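Local coordinates for protein HTH-type dhaKLM operon transcriptional activator DhaS (Lactococcus lactis, PDB 2IU5) that activates transcription of the dhaKLM operon, binding as a homodimer an inverted repeat that partly overlaps the -35 promoter sequence and working with DhaQ once dihydroxyacetone is present, at residues I12-K23 with L60-E71. The protein carries 1 engineered substitution. Numbering follows the deposited sequence.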
loop_
_atom_site.group_PDB
_atom_site.type_symbol
_atom_site.label_atom_id
_atom_site.label_comp_id
_atom_site.label_asym_id
_atom_site.label_seq_id
_atom_site.Cartn_x
_atom_site.Cartn_y
_atom_site.Cartn_z
ATOM N N ILE A 12 19.054 6.565 -27.507
ATOM C CA ILE A 12 18.561 7.609 -26.604
ATOM C C ILE A 12 19.655 8.442 -25.926
ATOM O O ILE A 12 19.449 8.913 -24.822
ATOM C CB ILE A 12 17.561 7.047 -25.569
ATOM C CG1 ILE A 12 18.148 5.859 -24.836
ATOM C CG2 ILE A 12 16.273 6.613 -26.265
ATOM C CD1 ILE A 12 17.348 5.471 -23.594
ATOM N N ILE A 13 20.791 8.609 -26.597
ATOM C CA ILE A 13 21.978 9.217 -26.003
ATOM C C ILE A 13 21.633 10.621 -25.491
ATOM O O ILE A 13 21.882 10.959 -24.331
ATOM C CB ILE A 13 23.104 9.289 -27.048
ATOM C CG1 ILE A 13 23.592 7.888 -27.419
ATOM C CG2 ILE A 13 24.229 10.214 -26.577
ATOM C CD1 ILE A 13 24.473 7.870 -28.673
ATOM N N THR A 14 21.048 11.442 -26.359
ATOM C CA THR A 14 20.825 12.835 -25.987
ATOM C C THR A 14 19.762 12.948 -24.909
ATOM O O THR A 14 19.903 13.726 -23.974
ATOM C CB THR A 14 20.439 13.695 -27.208
ATOM O OG1 THR A 14 21.488 13.631 -28.183
ATOM C CG2 THR A 14 20.228 15.149 -26.793
ATOM N N GLN A 15 18.695 12.169 -25.040
ATOM C CA GLN A 15 17.668 12.139 -24.004
ATOM C C GLN A 15 18.251 11.832 -22.638
ATOM O O GLN A 15 17.870 12.458 -21.644
ATOM C CB GLN A 15 16.551 11.140 -24.328
ATOM C CG GLN A 15 15.770 11.491 -25.591
ATOM C CD GLN A 15 16.320 10.832 -26.848
ATOM O OE1 GLN A 15 17.529 10.718 -27.041
ATOM N NE2 GLN A 15 15.426 10.391 -27.722
ATOM N N LYS A 16 19.174 10.868 -22.590
ATOM C CA LYS A 16 19.755 10.466 -21.315
ATOM C C LYS A 16 20.583 11.586 -20.704
ATOM O O LYS A 16 20.580 11.761 -19.480
ATOM C CB LYS A 16 20.553 9.158 -21.455
ATOM C CG LYS A 16 19.627 7.971 -21.547
ATOM C CD LYS A 16 20.381 6.649 -21.652
ATOM C CE LYS A 16 19.749 5.684 -20.649
ATOM N NZ LYS A 16 20.565 4.482 -20.302
ATOM N N ILE A 17 21.285 12.336 -21.551
ATOM C CA ILE A 17 22.081 13.475 -21.088
ATOM C C ILE A 17 21.175 14.566 -20.520
ATOM O O ILE A 17 21.439 15.125 -19.443
ATOM C CB ILE A 17 22.977 13.991 -22.221
ATOM C CG1 ILE A 17 24.016 12.944 -22.613
ATOM C CG2 ILE A 17 23.651 15.311 -21.831
ATOM C CD1 ILE A 17 24.739 13.337 -23.873
ATOM N N ILE A 18 20.099 14.861 -21.249
ATOM C CA ILE A 18 19.148 15.881 -20.801
ATOM C C ILE A 18 18.507 15.439 -19.480
ATOM O O ILE A 18 18.413 16.210 -18.535
ATOM C CB ILE A 18 18.080 16.107 -21.881
ATOM C CG1 ILE A 18 18.712 16.761 -23.113
ATOM C CG2 ILE A 18 16.979 16.997 -21.345
ATOM C CD1 ILE A 18 17.763 16.726 -24.316
ATOM N N ALA A 19 18.064 14.189 -19.403
ATOM C CA ALA A 19 17.472 13.680 -18.164
ATOM C C ALA A 19 18.420 13.730 -16.958
ATOM O O ALA A 19 18.029 14.095 -15.827
ATOM C CB ALA A 19 17.006 12.231 -18.373
ATOM N N LYS A 20 19.669 13.355 -17.185
ATOM C CA LYS A 20 20.669 13.420 -16.115
ATOM C C LYS A 20 20.836 14.847 -15.602
ATOM O O LYS A 20 20.897 15.082 -14.391
ATOM C CB LYS A 20 22.008 12.842 -16.570
ATOM C CG LYS A 20 23.039 12.729 -15.463
ATOM C CD LYS A 20 22.449 11.961 -14.278
ATOM C CE LYS A 20 23.522 11.495 -13.280
ATOM N NZ LYS A 20 23.999 12.642 -12.452
ATOM N N ALA A 21 20.910 15.786 -16.539
ATOM C CA ALA A 21 20.964 17.199 -16.172
ATOM C C ALA A 21 19.788 17.622 -15.292
ATOM O O ALA A 21 19.968 18.274 -14.253
ATOM C CB ALA A 21 21.046 18.050 -17.421
ATOM N N PHE A 22 18.581 17.246 -15.717
ATOM C CA PHE A 22 17.387 17.568 -14.935
ATOM C C PHE A 22 17.445 16.945 -13.547
ATOM O O PHE A 22 17.164 17.604 -12.540
ATOM C CB PHE A 22 16.170 17.092 -15.674
ATOM C CG PHE A 22 14.884 17.467 -15.019
ATOM C CD1 PHE A 22 14.572 18.787 -14.769
ATOM C CD2 PHE A 22 13.976 16.480 -14.652
ATOM C CE1 PHE A 22 13.367 19.152 -14.165
ATOM C CE2 PHE A 22 12.767 16.828 -14.042
ATOM C CZ PHE A 22 12.468 18.171 -13.802
ATOM N N LYS A 23 17.814 15.665 -13.496
ATOM C CA LYS A 23 17.862 14.959 -12.193
ATOM C C LYS A 23 18.881 15.647 -11.279
ATOM O O LYS A 23 18.647 15.805 -10.075
ATOM C CB LYS A 23 18.146 13.469 -12.377
ATOM C CG LYS A 23 16.915 12.749 -12.897
ATOM C CD LYS A 23 17.077 11.225 -12.910
ATOM C CE LYS A 23 17.808 10.778 -14.145
ATOM N NZ LYS A 23 18.054 9.283 -14.100
ATOM N N LEU A 60 9.518 15.628 -19.971
ATOM C CA LEU A 60 10.804 15.084 -19.592
ATOM C C LEU A 60 10.607 14.210 -18.350
ATOM O O LEU A 60 11.159 13.107 -18.298
ATOM C CB LEU A 60 11.821 16.211 -19.313
ATOM C CG LEU A 60 13.162 15.683 -18.847
ATOM C CD1 LEU A 60 13.765 14.676 -19.862
ATOM C CD2 LEU A 60 14.106 16.859 -18.651
ATOM N N LEU A 61 9.826 14.682 -17.376
ATOM C CA LEU A 61 9.558 13.874 -16.169
ATOM C C LEU A 61 8.925 12.547 -16.546
ATOM O O LEU A 61 9.358 11.494 -16.065
ATOM C CB LEU A 61 8.624 14.619 -15.201
ATOM C CG LEU A 61 9.221 15.690 -14.292
ATOM C CD1 LEU A 61 8.065 16.257 -13.498
ATOM C CD2 LEU A 61 10.247 15.015 -13.353
ATOM N N SER A 62 7.906 12.585 -17.398
ATOM C CA SER A 62 7.209 11.370 -17.804
ATOM C C SER A 62 8.219 10.390 -18.388
ATOM O O SER A 62 8.197 9.181 -18.095
ATOM C CB SER A 62 6.145 11.717 -18.840
ATOM O OG SER A 62 5.074 12.393 -18.205
ATOM N N TRP A 63 9.118 10.908 -19.218
ATOM C CA TRP A 63 10.115 10.070 -19.869
ATOM C C TRP A 63 11.056 9.464 -18.833
ATOM O O TRP A 63 11.386 8.265 -18.893
ATOM C CB TRP A 63 10.893 10.861 -20.953
ATOM C CG TRP A 63 11.788 9.933 -21.718
ATOM C CD1 TRP A 63 11.429 9.149 -22.761
ATOM C CD2 TRP A 63 13.179 9.682 -21.485
ATOM N NE1 TRP A 63 12.496 8.423 -23.210
ATOM C CE2 TRP A 63 13.587 8.727 -22.442
ATOM C CE3 TRP A 63 14.121 10.161 -20.569
ATOM C CZ2 TRP A 63 14.894 8.248 -22.518
ATOM C CZ3 TRP A 63 15.418 9.681 -20.642
ATOM C CH2 TRP A 63 15.793 8.730 -21.611
ATOM N N ILE A 64 11.489 10.276 -17.874
ATOM C CA ILE A 64 12.376 9.784 -16.826
ATOM C C ILE A 64 11.709 8.635 -16.067
ATOM O O ILE A 64 12.339 7.609 -15.812
ATOM C CB ILE A 64 12.745 10.923 -15.880
ATOM C CG1 ILE A 64 13.804 11.796 -16.552
ATOM C CG2 ILE A 64 13.292 10.399 -14.565
ATOM C CD1 ILE A 64 13.899 13.178 -15.881
ATOM N N PHE A 65 10.442 8.806 -15.713
ATOM C CA PHE A 65 9.751 7.779 -14.927
ATOM C C PHE A 65 9.687 6.488 -15.745
ATOM O O PHE A 65 9.963 5.385 -15.239
ATOM C CB PHE A 65 8.321 8.241 -14.618
ATOM C CG PHE A 65 8.225 9.490 -13.775
ATOM C CD1 PHE A 65 9.243 9.869 -12.910
ATOM C CD2 PHE A 65 7.094 10.279 -13.867
ATOM C CE1 PHE A 65 9.115 11.033 -12.147
ATOM C CE2 PHE A 65 6.970 11.426 -13.114
ATOM C CZ PHE A 65 7.971 11.798 -12.267
ATOM N N GLU A 66 9.329 6.594 -17.017
ATOM C CA GLU A 66 9.147 5.383 -17.823
ATOM C C GLU A 66 10.487 4.702 -18.071
ATOM O O GLU A 66 10.610 3.477 -17.966
ATOM C CB GLU A 66 8.537 5.748 -19.162
ATOM C CG GLU A 66 7.097 6.156 -19.091
ATOM C CD GLU A 66 6.587 6.616 -20.448
ATOM O OE1 GLU A 66 7.399 7.022 -21.325
ATOM O OE2 GLU A 66 5.362 6.567 -20.626
ATOM N N ASN A 67 11.493 5.493 -18.398
ATOM C CA ASN A 67 12.784 4.941 -18.779
ATOM C C ASN A 67 13.513 4.361 -17.576
ATOM O O ASN A 67 14.069 3.268 -17.649
ATOM C CB ASN A 67 13.657 6.051 -19.338
ATOM C CG ASN A 67 15.074 5.581 -19.606
ATOM O OD1 ASN A 67 15.341 5.018 -20.663
ATOM N ND2 ASN A 67 15.988 5.807 -18.647
ATOM N N ASP A 68 13.521 5.089 -16.469
ATOM C CA ASP A 68 14.429 4.721 -15.382
ATOM C C ASP A 68 13.936 3.431 -14.723
ATOM O O ASP A 68 14.725 2.530 -14.436
ATOM C CB ASP A 68 14.524 5.838 -14.339
ATOM C CG ASP A 68 15.441 6.976 -14.781
ATOM O OD1 ASP A 68 15.896 6.978 -15.950
ATOM O OD2 ASP A 68 15.696 7.855 -13.938
ATOM N N PHE A 69 12.631 3.334 -14.475
ATOM C CA PHE A 69 12.093 2.125 -13.861
ATOM C C PHE A 69 12.193 0.907 -14.756
ATOM O O PHE A 69 12.503 -0.180 -14.266
ATOM C CB PHE A 69 10.676 2.343 -13.329
ATOM C CG PHE A 69 10.650 3.196 -12.091
ATOM C CD1 PHE A 69 10.781 2.623 -10.832
ATOM C CD2 PHE A 69 10.501 4.581 -12.179
ATOM C CE1 PHE A 69 10.759 3.433 -9.677
ATOM C CE2 PHE A 69 10.476 5.395 -11.036
ATOM C CZ PHE A 69 10.605 4.825 -9.787
ATOM N N ALA A 70 11.941 1.062 -16.050
ATOM C CA ALA A 70 12.130 -0.061 -16.984
ATOM C C ALA A 70 13.587 -0.508 -17.059
ATOM O O ALA A 70 13.884 -1.702 -17.121
ATOM C CB ALA A 70 11.638 0.328 -18.367
ATOM N N GLU A 71 14.503 0.458 -17.054
ATOM C CA GLU A 71 15.907 0.139 -17.180
ATOM C C GLU A 71 16.338 -0.686 -15.984
ATOM O O GLU A 71 17.098 -1.648 -16.136
ATOM C CB GLU A 71 16.739 1.402 -17.331
ATOM C CG GLU A 71 16.589 1.985 -18.716
ATOM C CD GLU A 71 17.723 2.911 -19.106
ATOM O OE1 GLU A 71 18.396 3.434 -18.184
ATOM O OE2 GLU A 71 17.916 3.097 -20.335
HETATM O O HOH W 1 17.237 9.066 -16.944
#
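A19 sits against W63 and I64 where two helices of the TetR-type DNA-binding domain cross: the first helix, 13-28, and helix 57-73, which joins that domain to the C-terminal helices. The segment axes approach to 10.4 Å at 105°, and the small A19 marks the closest backbone approach, its CB 3.7 Å from I64 CG1. Apolar packing spreads from there. The W63 indole is clamped between Q15 CB over one face, 4.0 Å from the six-membered ring centroid in a CH-pi contact, and N67 CB of its own helix over the other, while K16 CG and A19 CB meet its edge. With F22 CG anti to the backbone N (chi1 -175°), the phenyl ring reaches across, its edge atom CD2 3.5 Å from I64 CD1; the side chains of I39 and F99 also touch F22. Two salt bridges run along one side of this apolar patch. K16 NZ meets the syn lone pair of E71 OE2 at 3.0 Å and also bonds to M8 O, whereas K23 NZ lies 2.8 Å from D68 OD2, on its syn side but 23° out of the carboxylate plane. An alanine in place of D68 would probably leave K23 without its charge partner and Y92 OH without its acceptor OD2. D68 OD1 is gripped twice, by a water that also binds K23 NZ and, through its anti lone pair, by N67 ND2 at 2.9 Å.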